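Beta-amyloid-like protein (Caenorhabditis elegans, PDB 3K6B) probably binds sulfated glycosaminoglycans such as heparin through its helical E2 domain. Local coordinates at the 2,3,4,6-tetra-O-sulfonato-alpha-D-glucopyranose site. Coordinates in Å, arbitrary orientation; residue numbers count along the deposited sequence, not the author numbering.

The 2,3,4,6-tetra-O-sulfonato-alpha-D-glucopyranose site. Residues 12-16, 139, 142-143. With GU4 (2,3,4,6-tetra-O-sulfonato-alpha-D-glucopyranose), chain B.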
loop_
_atom_site.group_PDB
_atom_site.type_symbol
_atom_site.label_atom_id
_atom_site.label_comp_id
_atom_site.label_asym_id
_atom_site.label_seq_id
_atom_site.Cartn_x
_atom_site.Cartn_y
_atom_site.Cartn_z
ATOM N N THR A 12 -8.784 -11.042 5.587
ATOM C CA THR A 12 -9.277 -11.417 4.260
ATOM C C THR A 12 -9.794 -10.216 3.478
ATOM O O THR A 12 -9.753 -10.211 2.257
ATOM C CB THR A 12 -10.401 -12.526 4.379
ATOM O OG1 THR A 12 -9.779 -13.812 4.433
ATOM C CG2 THR A 12 -11.348 -12.523 3.200
ATOM N N ASN A 13 -10.288 -9.203 4.169
ATOM C CA ASN A 13 -10.779 -8.017 3.486
ATOM C C ASN A 13 -10.059 -6.820 4.059
ATOM O O ASN A 13 -10.702 -5.876 4.495
ATOM C CB ASN A 13 -12.282 -7.844 3.689
ATOM C CG ASN A 13 -13.096 -8.915 2.982
ATOM O OD1 ASN A 13 -13.394 -9.974 3.546
ATOM N ND2 ASN A 13 -13.440 -8.650 1.726
ATOM N N GLU A 14 -8.724 -6.879 4.070
ATOM C CA GLU A 14 -7.898 -5.804 4.580
ATOM C C GLU A 14 -8.092 -4.499 3.808
ATOM O O GLU A 14 -8.219 -3.448 4.425
ATOM C CB GLU A 14 -6.420 -6.227 4.570
ATOM C CG GLU A 14 -5.442 -5.139 5.001
ATOM C CD GLU A 14 -5.675 -4.673 6.427
ATOM O OE1 GLU A 14 -6.307 -5.431 7.193
ATOM O OE2 GLU A 14 -5.220 -3.562 6.791
ATOM N N HIS A 15 -8.108 -4.569 2.478
ATOM C CA HIS A 15 -8.303 -3.386 1.678
ATOM C C HIS A 15 -9.508 -2.601 2.157
ATOM O O HIS A 15 -9.406 -1.418 2.469
ATOM C CB HIS A 15 -8.497 -3.703 0.194
ATOM C CG HIS A 15 -8.652 -2.486 -0.662
ATOM N ND1 HIS A 15 -9.106 -2.503 -1.967
ATOM C CD2 HIS A 15 -8.424 -1.163 -0.392
ATOM C CE1 HIS A 15 -9.158 -1.282 -2.458
ATOM N NE2 HIS A 15 -8.746 -0.450 -1.510
ATOM N N ASP A 16 -10.653 -3.266 2.245
ATOM C CA ASP A 16 -11.868 -2.590 2.686
ATOM C C ASP A 16 -11.806 -2.059 4.136
ATOM O O ASP A 16 -12.216 -0.930 4.383
ATOM C CB ASP A 16 -13.083 -3.500 2.486
ATOM C CG ASP A 16 -14.378 -2.734 2.516
ATOM O OD1 ASP A 16 -14.545 -1.811 1.678
ATOM O OD2 ASP A 16 -15.219 -3.064 3.377
ATOM N N LYS A 139 1.145 -9.994 -7.903
ATOM C CA LYS A 139 0.384 -9.053 -7.079
ATOM C C LYS A 139 1.309 -8.420 -6.051
ATOM O O LYS A 139 1.089 -7.287 -5.607
ATOM C CB LYS A 139 -0.771 -9.759 -6.365
ATOM C CG LYS A 139 -1.911 -9.889 -7.199
ATOM N N MET A 142 3.144 -5.634 -7.984
ATOM C CA MET A 142 2.225 -4.503 -8.187
ATOM C C MET A 142 1.982 -3.649 -6.946
ATOM O O MET A 142 1.859 -2.419 -7.023
ATOM C CB MET A 142 0.876 -4.987 -8.710
ATOM C CG MET A 142 -0.228 -3.960 -8.545
ATOM S SD MET A 142 -1.921 -4.695 -8.582
ATOM C CE MET A 142 -2.478 -4.452 -6.814
ATOM N N HIS A 143 1.876 -4.309 -5.800
ATOM C CA HIS A 143 1.681 -3.563 -4.579
ATOM C C HIS A 143 2.954 -2.897 -4.157
ATOM O O HIS A 143 2.936 -1.776 -3.672
ATOM C CB HIS A 143 1.107 -4.453 -3.478
ATOM C CG HIS A 143 -0.374 -4.379 -3.405
ATOM N ND1 HIS A 143 -1.148 -5.250 -2.672
ATOM C CD2 HIS A 143 -1.243 -3.516 -3.991
ATOM C CE1 HIS A 143 -2.425 -4.932 -2.809
ATOM N NE2 HIS A 143 -2.506 -3.878 -3.607
HETATM O O1 GU4 B . -9.577 -4.011 -5.753
HETATM C C1 GU4 B . -8.861 -3.769 -4.605
HETATM O O5 GU4 B . -9.509 -4.483 -3.513
HETATM C C5 GU4 B . -9.675 -5.887 -3.841
HETATM C C6 GU4 B . -10.298 -6.598 -2.610
HETATM O O6 GU4 B . -9.610 -6.432 -1.317
HETATM S S6 GU4 B . -10.319 -6.902 -0.040
HETATM O O22 GU4 B . -11.754 -6.529 -0.045
HETATM O O23 GU4 B . -9.748 -6.139 1.096
HETATM O O21 GU4 B . -9.974 -8.364 0.080
HETATM C C4 GU4 B . -8.297 -6.605 -4.173
HETATM O O4 GU4 B . -8.509 -7.933 -4.680
HETATM S S4 GU4 B . -7.832 -9.040 -3.901
HETATM O O25 GU4 B . -8.370 -10.307 -4.515
HETATM O O26 GU4 B . -6.337 -8.918 -4.085
HETATM O O24 GU4 B . -8.141 -9.011 -2.412
HETATM C C3 GU4 B . -7.421 -5.781 -5.193
HETATM O O3 GU4 B . -6.067 -6.286 -5.259
HETATM S S3 GU4 B . -5.741 -6.881 -6.628
HETATM O O28 GU4 B . -5.465 -5.739 -7.580
HETATM O O29 GU4 B . -4.516 -7.720 -6.497
HETATM O O27 GU4 B . -6.822 -7.824 -7.102
HETATM C C2 GU4 B . -7.405 -4.283 -4.817
HETATM O O2 GU4 B . -6.736 -3.567 -5.844
HETATM S S2 GU4 B . -5.666 -2.678 -5.281
HETATM O O11 GU4 B . -5.178 -1.854 -6.412
HETATM O O12 GU4 B . -6.266 -1.654 -4.374
HETATM O O10 GU4 B . -4.620 -3.636 -4.748
#
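The E2 domain of APL-1 holds a sulfated sugar between the start of helix 14-53 and the side of helix 123-154, a worked example of sulfate recognition by a helix amino end and histidines in one groove. The ligand, GU4, is the tetrasulfated glucose half of sucrose octasulfate, a highly sulfated sugar that serves as a heparin mimic; it is poorly ordered, so the fine distances deserve caution. The site probably marks where the protein binds heparin-like glycosaminoglycans.

The tight part is the helix start. There the 6-sulfate sits over the first turn, where the backbone N of His15 makes a hydrogen bond of 2.7 Å to sulfate oxygen GU4 O23. The backbone N of Asp16 donates to the same GU4 O23 at 3.2 Å. Two backbone N-H groups thus grip one oxygen, and the helix dipole would probably favour its negative charge. Alongside, Asn13, its CG beside the backbone N, donates a hydrogen bond from amide ND2 to sulfate oxygen GU4 O22 at 3.2 Å, with that oxygen somewhat tilted from the amide plane.

His15 extends with CG anti to its backbone N (chi1 -178°), which lays the ring edge against the sugar. Its ND1 donates a hydrogen bond to the ring oxygen GU4 O5, almost in the imidazole plane and nearly straight (166° at H), while His15 CE1 packs on GU4 C1 at 3.3 Å. An alanine here would probably lose this edge-on hold on the pyranose and its packing against C1.

Across the groove the contact is looser. Met142, bent at chi3, turns its CE methyl towards the 2-sulfate, and Lys139, modelled only to CG, reaches no closer than 3.5 Å to GU4 O29 of the 3-sulfate, so its ammonium contribution is not seen. More than half of the ligand surface remains unburied by protein. A polar link on this side comes from His143, whose NE2 hydrogen-bonds GU4 O10 of the 2-sulfate, the oxygen lying 22° out of the imidazole plane.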